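Local coordinates for beta-glucosidase (Saccharopolyspora erythraea D, PDB 5M6G), which probably hydrolyses terminal, non-reducing beta-D-glucosyl residues to release beta-D-glucose, as a member of glycosyl hydrolase family 3, at residues A[450-455]-A[502-507]; A[130-135]-A[143-148]; A[331-336]-A[363-368]; A[304-309]-A[371-376]. One frame throughout, in Å; residues are numbered along the deposited sequence.

Contact 1: residues A[450-455]-A[502-507]; sequences ISWQGS and PYAEFE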
loop_
_atom_site.group_PDB
_atom_site.type_symbol
_atom_site.label_atom_id
_atom_site.label_comp_id
_atom_site.label_asym_id
_atom_site.label_seq_id
_atom_site.Cartn_x
_atom_site.Cartn_y
_atom_site.Cartn_z
ATOM N N ILE A 450 -2.507 9.798 -6.018
ATOM C CA ILE A 450 -3.654 10.663 -6.279
ATOM C C ILE A 450 -4.859 9.837 -6.697
ATOM O O ILE A 450 -5.826 9.722 -5.939
ATOM C CB ILE A 450 -3.360 11.744 -7.334
ATOM C CG1 ILE A 450 -2.089 12.502 -6.972
ATOM C CG2 ILE A 450 -4.553 12.697 -7.408
ATOM C CD1 ILE A 450 -2.103 13.076 -5.583
ATOM N N SER A 451 -4.821 9.279 -7.906
ATOM C CA SER A 451 -5.856 8.367 -8.373
ATOM C C SER A 451 -5.572 6.939 -7.908
ATOM O O SER A 451 -4.527 6.642 -7.327
ATOM C CB SER A 451 -5.951 8.397 -9.895
ATOM O OG SER A 451 -4.785 7.829 -10.458
ATOM N N TRP A 452 -6.528 6.049 -8.183
ATOM C CA TRP A 452 -6.398 4.638 -7.813
ATOM C C TRP A 452 -5.336 3.934 -8.656
ATOM O O TRP A 452 -4.391 3.334 -8.127
ATOM C CB TRP A 452 -7.760 3.955 -7.979
ATOM C CG TRP A 452 -7.752 2.469 -7.842
ATOM C CD1 TRP A 452 -7.086 1.727 -6.911
ATOM C CD2 TRP A 452 -8.447 1.535 -8.679
ATOM N NE1 TRP A 452 -7.331 0.387 -7.111
ATOM C CE2 TRP A 452 -8.163 0.244 -8.191
ATOM C CE3 TRP A 452 -9.284 1.669 -9.793
ATOM C CZ2 TRP A 452 -8.688 -0.910 -8.777
ATOM C CZ3 TRP A 452 -9.808 0.521 -10.370
ATOM C CH2 TRP A 452 -9.505 -0.749 -9.862
ATOM N N GLN A 453 -5.486 3.981 -9.976
ATOM C CA GLN A 453 -4.533 3.323 -10.867
ATOM C C GLN A 453 -3.211 4.066 -10.984
ATOM O O GLN A 453 -2.258 3.520 -11.566
ATOM C CB GLN A 453 -5.140 3.175 -12.257
ATOM C CG GLN A 453 -6.255 2.173 -12.339
ATOM C CD GLN A 453 -5.755 0.770 -12.080
ATOM O OE1 GLN A 453 -4.764 0.334 -12.670
ATOM N NE2 GLN A 453 -6.419 0.064 -11.180
ATOM N N GLY A 454 -3.126 5.286 -10.453
ATOM C CA GLY A 454 -2.051 6.185 -10.825
ATOM C C GLY A 454 -2.240 6.669 -12.255
ATOM O O GLY A 454 -3.164 6.278 -12.960
ATOM N N SER A 455 -1.330 7.544 -12.684
ATOM C CA SER A 455 -1.374 8.060 -14.048
ATOM C C SER A 455 -0.038 8.708 -14.368
ATOM O O SER A 455 0.759 9.001 -13.476
ATOM C CB SER A 455 -2.507 9.065 -14.241
ATOM O OG SER A 455 -2.301 10.198 -13.429
ATOM N N PRO A 502 1.813 3.386 -14.567
ATOM C CA PRO A 502 1.141 3.047 -13.301
ATOM C C PRO A 502 -0.043 2.102 -13.465
ATOM O O PRO A 502 -0.777 2.144 -14.455
ATOM C CB PRO A 502 0.678 4.410 -12.771
ATOM C CG PRO A 502 1.626 5.409 -13.392
ATOM C CD PRO A 502 1.905 4.852 -14.758
ATOM N N TYR A 503 -0.236 1.255 -12.453
ATOM C CA TYR A 503 -1.376 0.346 -12.399
ATOM C C TYR A 503 -1.636 -0.017 -10.941
ATOM O O TYR A 503 -0.799 0.210 -10.066
ATOM C CB TYR A 503 -1.120 -0.921 -13.220
ATOM C CG TYR A 503 0.179 -1.591 -12.837
ATOM C CD1 TYR A 503 0.249 -2.445 -11.739
ATOM C CD2 TYR A 503 1.344 -1.347 -13.560
ATOM C CE1 TYR A 503 1.440 -3.048 -11.373
ATOM C CE2 TYR A 503 2.541 -1.943 -13.206
ATOM C CZ TYR A 503 2.581 -2.794 -12.109
ATOM O OH TYR A 503 3.767 -3.377 -11.743
ATOM N N ALA A 504 -2.794 -0.630 -10.696
ATOM C CA ALA A 504 -3.107 -1.152 -9.372
ATOM C C ALA A 504 -4.041 -2.343 -9.506
ATOM O O ALA A 504 -4.901 -2.373 -10.388
ATOM C CB ALA A 504 -3.756 -0.093 -8.462
ATOM N N GLU A 505 -3.870 -3.305 -8.605
ATOM C CA GLU A 505 -4.736 -4.498 -8.457
ATOM C C GLU A 505 -4.786 -5.234 -9.800
ATOM O O GLU A 505 -3.762 -5.314 -10.499
ATOM C CB GLU A 505 -6.097 -4.098 -7.901
ATOM C CG GLU A 505 -6.029 -3.199 -6.672
ATOM C CD GLU A 505 -7.394 -2.983 -6.025
ATOM O OE1 GLU A 505 -8.204 -3.932 -6.002
ATOM O OE2 GLU A 505 -7.652 -1.859 -5.544
ATOM N N PHE A 506 -5.956 -5.756 -10.183
ATOM C CA PHE A 506 -6.062 -6.668 -11.318
ATOM C C PHE A 506 -5.670 -6.005 -12.634
ATOM O O PHE A 506 -5.253 -6.698 -13.570
ATOM C CB PHE A 506 -7.489 -7.226 -11.399
ATOM C CG PHE A 506 -8.555 -6.163 -11.376
ATOM C CD1 PHE A 506 -9.054 -5.692 -10.174
ATOM C CD2 PHE A 506 -9.044 -5.631 -12.560
ATOM C CE1 PHE A 506 -10.028 -4.704 -10.148
ATOM C CE2 PHE A 506 -10.020 -4.647 -12.548
ATOM C CZ PHE A 506 -10.511 -4.181 -11.342
ATOM N N GLU A 507 -5.797 -4.675 -12.738
ATOM C CA GLU A 507 -5.378 -4.006 -13.969
ATOM C C GLU A 507 -3.890 -4.192 -14.245
ATOM O O GLU A 507 -3.452 -4.019 -15.387
ATOM C CB GLU A 507 -5.711 -2.507 -13.914
ATOM C CG GLU A 507 -7.185 -2.214 -13.765
ATOM C CD GLU A 507 -7.952 -2.386 -15.061
ATOM O OE1 GLU A 507 -7.366 -2.871 -16.053
ATOM O OE2 GLU A 507 -9.152 -2.036 -15.092
HETATM O O HOH W 1 -2.664 4.288 -14.972
#
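Gln-453 reaches from one loop of the C-terminal domain to the next and grips both polar backbone atoms of Ala-504. From CB, the chain sets CG anti to its own carbonyl carbon and then bends at chi2 (-66°), which brings CD to 3.6 Å from Ala-504 N. OE1 accepts a hydrogen bond from Ala-504 N at 3.0 Å, the donor standing well above the amide carbonyl plane, and the same oxygen rests against Glu-507 CB. NE2 returns a straighter bond, 159° at the hydrogen, to Ala-504 O 3.0 Å away. It also lies over one face of the Trp-452 ring, toward the rim.

That indole points its N-H edge at the other loop. Trp-452 NE1 donates to Glu-505 OE2 at 2.8 Å, meeting the carboxylate from above its plane, with the ring and carboxylate planes 77° apart. Farther along the ring edge, Trp-452 CH2 touches Phe-506 CZ at 3.9 Å. At the other end, Pro-502 CB packs 3.3 Å from Gln-453 O, and a water bridges Gly-454 O and Pro-502 O.

Glu-505 belongs to the sorbitol pocket, and its OE2 also makes a weak hydrogen bond to the sorbitol. Trp-452 thus acts as a second-shell donor that probably steadies this oxygen, while the two amide bonds of Gln-453 hold the backbone just before Glu-505.

Contact 2: residues A[130-135]-A[143-148]; sequences AVHGHN and YPHNIG
His-132 and His-145 lie ring on ring in a face-to-face stack, with centroids 3.6 Å apart and planes 18° from parallel. His-145 CE1 sits over the centre of the His-132 ring, and His-132 ND1 over the centre of the His-145 ring. CG of His-132 lies between its backbone N and carbonyl carbon (chi1 60°), and the turn about chi2 then directs the ND1 edge to Tyr-143 O: ND1 donates to this oxygen at 2.9 Å, nearly along the C=O axis. The backbone answers with Tyr-143 N to His-132 O, also 2.9 Å. The Tyr-143 ring turns its edge to the next peptide, CD2 lying 3.5 Å from Gly-133 N, and packs against helices 155-170 and 399-412.

His-145 is the N-cap residue of helix 146-152, and a water joins its ND1 to Val-131 O and Asn-146 N. Beyond the contact, His-132 NE2 bonds to Trp-448 O and His-145 NE2 to Gly-447 O. An alanine at His-132 would probably leave Tyr-143 O and Trp-448 O without this donor and strip one face of the His-145 ring. Both nitrogens of His-132 face carbonyl oxygens, which is consistent with a ring that carries both protons and is probably at least partly cationic.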
loop_
_atom_site.group_PDB
_atom_site.type_symbol
_atom_site.label_atom_id
_atom_site.label_comp_id
_atom_site.label_asym_id
_atom_site.label_seq_id
_atom_site.Cartn_x
_atom_site.Cartn_y
_atom_site.Cartn_z
ATOM N N ALA A 130 -3.496 4.909 2.649
ATOM C CA ALA A 130 -2.245 5.653 2.733
ATOM C C ALA A 130 -1.144 4.599 2.714
ATOM O O ALA A 130 -0.609 4.218 3.755
ATOM C CB ALA A 130 -2.183 6.545 3.986
ATOM N N VAL A 131 -0.819 4.116 1.504
ATOM C CA VAL A 131 0.037 2.940 1.336
ATOM C C VAL A 131 1.471 3.269 0.906
ATOM O O VAL A 131 2.326 2.366 0.911
ATOM C CB VAL A 131 -0.588 1.942 0.336
ATOM C CG1 VAL A 131 -1.912 1.443 0.866
ATOM C CG2 VAL A 131 -0.778 2.600 -1.028
ATOM N N HIS A 132 1.761 4.512 0.508
ATOM C CA HIS A 132 3.154 4.937 0.352
ATOM C C HIS A 132 3.157 6.453 0.569
ATOM O O HIS A 132 3.445 7.261 -0.313
ATOM C CB HIS A 132 3.797 4.513 -0.975
ATOM C CG HIS A 132 3.122 5.028 -2.218
ATOM N ND1 HIS A 132 3.832 5.372 -3.353
ATOM C CD2 HIS A 132 1.817 5.210 -2.526
ATOM C CE1 HIS A 132 2.993 5.740 -4.303
ATOM N NE2 HIS A 132 1.763 5.664 -3.822
ATOM N N GLY A 133 2.851 6.829 1.809
ATOM C CA GLY A 133 2.453 8.185 2.124
ATOM C C GLY A 133 0.944 8.317 2.070
ATOM O O GLY A 133 0.212 7.361 1.802
ATOM N N HIS A 134 0.467 9.536 2.347
ATOM C CA HIS A 134 -0.959 9.863 2.259
ATOM C C HIS A 134 -1.301 10.134 0.788
ATOM O O HIS A 134 -1.580 11.258 0.365
ATOM C CB HIS A 134 -1.268 11.048 3.170
ATOM C CG HIS A 134 -2.716 11.203 3.510
ATOM N ND1 HIS A 134 -3.698 10.422 2.948
ATOM C CD2 HIS A 134 -3.347 12.064 4.343
ATOM C CE1 HIS A 134 -4.875 10.782 3.434
ATOM N NE2 HIS A 134 -4.689 11.779 4.283
ATOM N N ASN A 135 -1.281 9.053 -0.008
ATOM C CA ASN A 135 -1.122 9.156 -1.458
ATOM C C ASN A 135 -2.346 9.678 -2.206
ATOM O O ASN A 135 -2.211 10.026 -3.382
ATOM C CB ASN A 135 -0.718 7.799 -2.039
ATOM C CG ASN A 135 -1.522 6.641 -1.452
ATOM O OD1 ASN A 135 -1.065 5.968 -0.533
ATOM N ND2 ASN A 135 -2.720 6.409 -1.982
ATOM N N TYR A 143 6.185 8.133 -0.853
ATOM C CA TYR A 143 7.300 7.263 -0.518
ATOM C C TYR A 143 7.429 6.154 -1.551
ATOM O O TYR A 143 6.486 5.886 -2.305
ATOM C CB TYR A 143 7.100 6.682 0.893
ATOM C CG TYR A 143 7.154 7.766 1.954
ATOM C CD1 TYR A 143 8.376 8.241 2.433
ATOM C CD2 TYR A 143 5.990 8.347 2.436
ATOM C CE1 TYR A 143 8.430 9.263 3.378
ATOM C CE2 TYR A 143 6.028 9.356 3.388
ATOM C CZ TYR A 143 7.248 9.817 3.847
ATOM O OH TYR A 143 7.286 10.824 4.784
ATOM N N PRO A 144 8.599 5.520 -1.649
ATOM C CA PRO A 144 8.718 4.343 -2.518
ATOM C C PRO A 144 7.663 3.305 -2.162
ATOM O O PRO A 144 7.295 3.141 -0.994
ATOM C CB PRO A 144 10.132 3.828 -2.228
ATOM C CG PRO A 144 10.896 5.058 -1.802
ATOM C CD PRO A 144 9.880 5.862 -1.004
ATOM N N HIS A 145 7.157 2.618 -3.180
ATOM C CA HIS A 145 6.257 1.513 -2.893
ATOM C C HIS A 145 7.006 0.393 -2.165
ATOM O O HIS A 145 8.245 0.356 -2.106
ATOM C CB HIS A 145 5.608 0.989 -4.174
ATOM C CG HIS A 145 4.339 1.699 -4.545
ATOM N ND1 HIS A 145 3.230 1.735 -3.720
ATOM C CD2 HIS A 145 4.006 2.407 -5.652
ATOM C CE1 HIS A 145 2.265 2.416 -4.312
ATOM N NE2 HIS A 145 2.714 2.844 -5.483
ATOM N N ASN A 146 6.219 -0.529 -1.607
ATOM C CA ASN A 146 6.744 -1.532 -0.684
ATOM C C ASN A 146 7.888 -2.355 -1.281
ATOM O O ASN A 146 8.838 -2.699 -0.567
ATOM C CB ASN A 146 5.614 -2.461 -0.226
ATOM C CG ASN A 146 4.754 -1.831 0.853
ATOM O OD1 ASN A 146 5.091 -0.776 1.372
ATOM N ND2 ASN A 146 3.649 -2.490 1.209
ATOM N N ILE A 147 7.818 -2.704 -2.566
ATOM C CA ILE A 147 8.853 -3.583 -3.114
ATOM C C ILE A 147 10.226 -2.922 -2.993
ATOM O O ILE A 147 11.191 -3.550 -2.543
ATOM C CB ILE A 147 8.520 -4.003 -4.563
ATOM C CG1 ILE A 147 9.583 -4.968 -5.106
ATOM C CG2 ILE A 147 8.393 -2.791 -5.506
ATOM C CD1 ILE A 147 9.251 -5.547 -6.472
ATOM N N GLY A 148 10.320 -1.625 -3.320
ATOM C CA GLY A 148 11.576 -0.915 -3.122
ATOM C C GLY A 148 11.952 -0.785 -1.658
ATOM O O GLY A 148 13.126 -0.900 -1.298
HETATM O O HOH W 2 3.353 0.346 -1.235
HETATM O O HOH W 3 3.020 0.500 2.808
#

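Contact 3: residues A[331-336]-A[363-368]; sequences SVNAGI and AERIDD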
loop_
_atom_site.group_PDB
_atom_site.type_symbol
_atom_site.label_atom_id
_atom_site.label_comp_id
_atom_site.label_asym_id
_atom_site.label_seq_id
_atom_site.Cartn_x
_atom_site.Cartn_y
_atom_site.Cartn_z
ATOM N N SER A 331 -20.444 -14.107 5.425
ATOM C CA SER A 331 -19.258 -13.327 5.748
ATOM C C SER A 331 -19.271 -12.850 7.196
ATOM O O SER A 331 -18.233 -12.876 7.873
ATOM C CB SER A 331 -19.143 -12.145 4.798
ATOM O OG SER A 331 -17.819 -11.641 4.815
ATOM N N VAL A 332 -20.425 -12.408 7.694
ATOM C CA VAL A 332 -20.507 -12.077 9.114
ATOM C C VAL A 332 -20.180 -13.301 9.966
ATOM O O VAL A 332 -19.438 -13.206 10.952
ATOM C CB VAL A 332 -21.893 -11.492 9.461
ATOM C CG1 VAL A 332 -22.003 -11.247 10.955
ATOM C CG2 VAL A 332 -22.147 -10.180 8.688
ATOM N N ASN A 333 -20.731 -14.468 9.618
ATOM C CA ASN A 333 -20.458 -15.649 10.435
ATOM C C ASN A 333 -19.033 -16.148 10.262
ATOM O O ASN A 333 -18.533 -16.872 11.129
ATOM C CB ASN A 333 -21.458 -16.777 10.131
ATOM C CG ASN A 333 -22.820 -16.534 10.777
ATOM O OD1 ASN A 333 -22.913 -15.851 11.793
ATOM N ND2 ASN A 333 -23.876 -17.082 10.185
ATOM N N ALA A 334 -18.355 -15.765 9.182
ATOM C CA ALA A 334 -16.940 -16.098 9.079
ATOM C C ALA A 334 -16.104 -15.377 10.129
ATOM O O ALA A 334 -14.969 -15.793 10.386
ATOM C CB ALA A 334 -16.414 -15.781 7.674
ATOM N N GLY A 335 -16.631 -14.315 10.752
ATOM C CA GLY A 335 -15.900 -13.600 11.777
ATOM C C GLY A 335 -15.474 -12.185 11.412
ATOM O O GLY A 335 -14.788 -11.547 12.216
ATOM N N ILE A 336 -15.851 -11.672 10.239
ATOM C CA ILE A 336 -15.501 -10.301 9.870
ATOM C C ILE A 336 -16.335 -9.314 10.684
ATOM O O ILE A 336 -17.533 -9.519 10.912
ATOM C CB ILE A 336 -15.682 -10.101 8.354
ATOM C CG1 ILE A 336 -14.698 -10.994 7.595
ATOM C CG2 ILE A 336 -15.474 -8.625 7.945
ATOM C CD1 ILE A 336 -14.789 -10.879 6.088
ATOM N N ALA A 363 -26.555 -13.409 18.046
ATOM C CA ALA A 363 -26.408 -12.109 18.690
ATOM C C ALA A 363 -24.982 -11.865 19.171
ATOM O O ALA A 363 -24.502 -10.728 19.144
ATOM C CB ALA A 363 -27.388 -12.001 19.860
ATOM N N GLU A 364 -24.285 -12.913 19.617
ATOM C CA GLU A 364 -22.933 -12.697 20.120
ATOM C C GLU A 364 -21.971 -12.293 19.008
ATOM O O GLU A 364 -20.952 -11.652 19.288
ATOM C CB GLU A 364 -22.422 -13.949 20.831
ATOM C CG GLU A 364 -22.101 -15.107 19.911
ATOM C CD GLU A 364 -21.319 -16.203 20.609
ATOM O OE1 GLU A 364 -20.079 -16.282 20.413
ATOM O OE2 GLU A 364 -21.949 -16.973 21.368
ATOM N N ARG A 365 -22.281 -12.651 17.762
ATOM C CA ARG A 365 -21.408 -12.307 16.646
ATOM C C ARG A 365 -21.450 -10.804 16.398
ATOM O O ARG A 365 -20.404 -10.164 16.209
ATOM C CB ARG A 365 -21.821 -13.122 15.408
ATOM C CG ARG A 365 -20.944 -13.004 14.130
ATOM C CD ARG A 365 -19.512 -13.559 14.269
ATOM N NE ARG A 365 -18.570 -12.595 14.843
ATOM C CZ ARG A 365 -18.112 -11.522 14.203
ATOM N NH1 ARG A 365 -18.511 -11.267 12.961
ATOM N NH2 ARG A 365 -17.268 -10.690 14.811
ATOM N N ILE A 366 -22.649 -10.217 16.462
ATOM C CA ILE A 366 -22.784 -8.764 16.355
ATOM C C ILE A 366 -22.081 -8.076 17.517
ATOM O O ILE A 366 -21.453 -7.019 17.351
ATOM C CB ILE A 366 -24.273 -8.370 16.290
ATOM C CG1 ILE A 366 -24.982 -9.067 15.126
ATOM C CG2 ILE A 366 -24.432 -6.838 16.227
ATOM C CD1 ILE A 366 -24.351 -8.827 13.757
ATOM N N ASP A 367 -22.198 -8.644 18.722
ATOM C CA ASP A 367 -21.564 -8.030 19.886
ATOM C C ASP A 367 -20.050 -8.131 19.800
ATOM O O ASP A 367 -19.335 -7.194 20.178
ATOM C CB ASP A 367 -22.060 -8.686 21.178
ATOM C CG ASP A 367 -23.462 -8.245 21.571
ATOM O OD1 ASP A 367 -23.986 -7.279 20.981
ATOM O OD2 ASP A 367 -24.039 -8.872 22.492
ATOM N N ASP A 368 -19.538 -9.266 19.322
ATOM C CA ASP A 368 -18.097 -9.389 19.137
ATOM C C ASP A 368 -17.587 -8.338 18.155
ATOM O O ASP A 368 -16.577 -7.671 18.410
ATOM C CB ASP A 368 -17.752 -10.802 18.660
ATOM C CG ASP A 368 -16.321 -10.927 18.202
ATOM O OD1 ASP A 368 -15.419 -10.803 19.051
ATOM O OD2 ASP A 368 -16.098 -11.158 16.995
#
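The Schellman motif that ends helix 325-334 at Gly-335 is gripped from outside by Arg-365, which reaches over from the first turns of helix 363-379. Arg-365 NH1 is shared between two carbonyl oxygens of the turn, donating to Val-332 O at 2.9 Å and to Ile-336 O at 2.9 Å. Ile-336 O lies in the guanidinium plane, though the donor stands well above the plane of that carbonyl; Val-332 O is tilted from the guanidinium plane. Val-332 O also receives Gly-335 N at 3.0 Å, so one oxygen takes both a bond within the motif and one from the neighbouring helix. Gly-335 CA lies over one face of the guanidinium, offset toward its rim.

Arg-365 CG, anti to the backbone N (chi1 -175°), packs on Val-332 CG1 at 3.8 Å, and Ile-366 CD1 approaches the same methyl at 4.4 Å. Both of these apolar residues also touch Leu-352 of helix 345-357. The other terminal nitrogen, NH2, forms a salt bridge with Asp-368 OD2 and another with Asp-337 OD1, which together fix its rotation.

A positive group beside a helix C-terminus would probably be stabilised by the carbonyls gathered there. Here an arginine clasps a Schellman turn and so joins two outer helices of the N-terminal, TIM-barrel-type domain.

Contact 4: residues A[304-309]-A[371-376]; sequences TGLVVS and RRILTK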
loop_
_atom_site.group_PDB
_atom_site.type_symbol
_atom_site.label_atom_id
_atom_site.label_comp_id
_atom_site.label_asym_id
_atom_site.label_seq_id
_atom_site.Cartn_x
_atom_site.Cartn_y
_atom_site.Cartn_z
ATOM N N THR A 304 -7.157 -9.561 18.648
ATOM C CA THR A 304 -8.252 -8.909 19.364
ATOM C C THR A 304 -8.734 -7.634 18.683
ATOM O O THR A 304 -9.562 -6.909 19.258
ATOM C CB THR A 304 -7.837 -8.569 20.798
ATOM O OG1 THR A 304 -6.785 -7.592 20.775
ATOM C CG2 THR A 304 -7.370 -9.796 21.537
ATOM N N GLY A 305 -8.238 -7.334 17.489
ATOM C CA GLY A 305 -8.528 -6.081 16.830
ATOM C C GLY A 305 -9.707 -6.173 15.889
ATOM O O GLY A 305 -10.541 -7.074 15.973
ATOM N N LEU A 306 -9.751 -5.232 14.953
ATOM C CA LEU A 306 -10.894 -5.044 14.068
ATOM C C LEU A 306 -10.620 -5.748 12.744
ATOM O O LEU A 306 -9.697 -5.362 12.022
ATOM C CB LEU A 306 -11.120 -3.545 13.851
ATOM C CG LEU A 306 -12.388 -2.955 13.238
ATOM C CD1 LEU A 306 -12.336 -1.436 13.424
ATOM C CD2 LEU A 306 -12.528 -3.316 11.771
ATOM N N VAL A 307 -11.431 -6.752 12.407
ATOM C CA VAL A 307 -11.319 -7.427 11.115
ATOM C C VAL A 307 -12.257 -6.744 10.125
ATOM O O VAL A 307 -13.479 -6.725 10.319
ATOM C CB VAL A 307 -11.643 -8.924 11.234
ATOM C CG1 VAL A 307 -11.532 -9.588 9.865
ATOM C CG2 VAL A 307 -10.721 -9.569 12.242
ATOM N N VAL A 308 -11.692 -6.190 9.054
ATOM C CA VAL A 308 -12.472 -5.461 8.060
ATOM C C VAL A 308 -12.434 -6.217 6.738
ATOM O O VAL A 308 -11.419 -6.834 6.389
ATOM C CB VAL A 308 -11.961 -4.010 7.912
ATOM C CG1 VAL A 308 -10.525 -3.983 7.398
ATOM C CG2 VAL A 308 -12.892 -3.185 7.020
ATOM N N SER A 309 -13.551 -6.185 6.009
ATOM C CA SER A 309 -13.598 -6.776 4.680
ATOM C C SER A 309 -12.863 -5.896 3.667
ATOM O O SER A 309 -12.559 -4.727 3.925
ATOM C CB SER A 309 -15.049 -6.974 4.224
ATOM O OG SER A 309 -15.572 -5.795 3.619
ATOM N N ARG A 371 -17.729 -4.918 19.907
ATOM C CA ARG A 371 -16.686 -4.764 20.917
ATOM C C ARG A 371 -15.339 -4.463 20.266
ATOM O O ARG A 371 -14.583 -3.600 20.737
ATOM C CB ARG A 371 -16.612 -6.028 21.762
ATOM C CG ARG A 371 -15.694 -5.947 22.952
ATOM C CD ARG A 371 -16.024 -7.091 23.899
ATOM N NE ARG A 371 -17.463 -7.173 24.128
ATOM C CZ ARG A 371 -18.244 -8.200 23.785
ATOM N NH1 ARG A 371 -17.745 -9.282 23.188
ATOM N NH2 ARG A 371 -19.540 -8.146 24.056
ATOM N N ARG A 372 -15.036 -5.146 19.163
ATOM C CA ARG A 372 -13.765 -4.919 18.482
ATOM C C ARG A 372 -13.711 -3.530 17.839
ATOM O O ARG A 372 -12.701 -2.827 17.966
ATOM C CB ARG A 372 -13.533 -6.029 17.464
ATOM C CG ARG A 372 -13.292 -7.382 18.130
ATOM C CD ARG A 372 -13.338 -8.520 17.144
ATOM N NE ARG A 372 -13.028 -9.791 17.789
ATOM C CZ ARG A 372 -11.810 -10.318 17.849
ATOM N NH1 ARG A 372 -10.784 -9.680 17.287
ATOM N NH2 ARG A 372 -11.624 -11.488 18.460
ATOM N N ILE A 373 -14.786 -3.104 17.174
ATOM C CA ILE A 373 -14.790 -1.784 16.536
ATOM C C ILE A 373 -14.732 -0.682 17.587
ATOM O O ILE A 373 -13.905 0.235 17.506
ATOM C CB ILE A 373 -16.030 -1.614 15.636
ATOM C CG1 ILE A 373 -16.012 -2.573 14.448
ATOM C CG2 ILE A 373 -16.163 -0.159 15.171
ATOM C CD1 ILE A 373 -17.416 -2.868 13.905
ATOM N N LEU A 374 -15.616 -0.750 18.590
ATOM C CA LEU A 374 -15.688 0.336 19.566
ATOM C C LEU A 374 -14.407 0.431 20.381
ATOM O O LEU A 374 -13.973 1.534 20.728
ATOM C CB LEU A 374 -16.893 0.145 20.488
ATOM C CG LEU A 374 -18.247 0.240 19.795
ATOM C CD1 LEU A 374 -19.355 -0.180 20.767
ATOM C CD2 LEU A 374 -18.466 1.661 19.259
ATOM N N THR A 375 -13.790 -0.713 20.699
ATOM C CA THR A 375 -12.532 -0.681 21.440
ATOM C C THR A 375 -11.492 0.164 20.714
ATOM O O THR A 375 -10.822 1.001 21.327
ATOM C CB THR A 375 -12.021 -2.108 21.667
ATOM O OG1 THR A 375 -12.885 -2.766 22.606
ATOM C CG2 THR A 375 -10.603 -2.106 22.224
ATOM N N LYS A 376 -11.374 -0.015 19.397
ATOM C CA LYS A 376 -10.397 0.754 18.635
ATOM C C LYS A 376 -10.770 2.232 18.582
ATOM O O LYS A 376 -9.889 3.101 18.632
ATOM C CB LYS A 376 -10.266 0.163 17.233
ATOM C CG LYS A 376 -9.577 -1.201 17.246
ATOM C CD LYS A 376 -8.095 -1.025 17.603
ATOM C CE LYS A 376 -7.422 -2.335 18.051
ATOM N NZ LYS A 376 -7.880 -2.809 19.407
HETATM O O HOH W 4 -10.451 -4.082 19.162
HETATM O O HOH W 5 -6.217 -5.105 19.315
#
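Arg-372 makes the direct hydrogen bond between helix 363-379 and the residues leading into strand 306-308: NH1 donates to Gly-305 O at 2.9 Å and 160°. The bond lies in the carbonyl plane, on a lone pair, and Gly-305 O lies in turn within the guanidinium plane. The chain runs extended from CG to NE, with CB, CG and CD all close to that oxygen; CD comes to 3.4 Å. NH1 also bonds to Phe-303 O, and NE pairs with Asp-368 in a salt bridge.

Two waters provide the indirect bonds, both of them accepting from Lys-376 NZ. One donates to Thr-304 O and to Arg-372 O, the latter at 2.8 Å, while the other bonds to Thr-304 OG1 at 2.9 Å. Lys-376 NZ also forms a salt bridge with Glu-379.

The apolar contact is between Leu-306 and Ile-373: Leu-306 CG meets Ile-373 CG1 at 3.8 Å, and Leu-306 CD1 rests near Ile-373 CA. Lys-376 CE covers Gly-305 CA at 4.1 Å. The short strand and helix segments pass 8.0 Å apart, their directions at 112°.

An alanine at Arg-372 would probably leave the carbonyls of Phe-303 and Gly-305 without this donor and Asp-368 without one of its cationic partners. A charged group thus serves the approach to a barrel strand by taking up backbone oxygens, beside a leucine-isoleucine contact between strand and helix.

How the contacts relate
From the N terminus, contact 2 comes first, closing a short loop between strand 125-128 and helix 146-152. Contact 4 opens next, at strand 306-308, and spans the chain to helix 363-379; contact 3 lies wholly within that span, joining helix 325-334 to the start of the same long helix. These two touch, Ile-336 CG2 packing 3.6 Å from Val-307 O. Contact 1 follows in series, tying two loops of the C-terminal domain. No two contacts cross. Contacts 1 and 2 meet across the domain boundary through a probable hydrogen bond, Ile-450 N to Asn-135 O at 2.7 Å, whereas contacts 2 and 3 have centres about 33 Å apart.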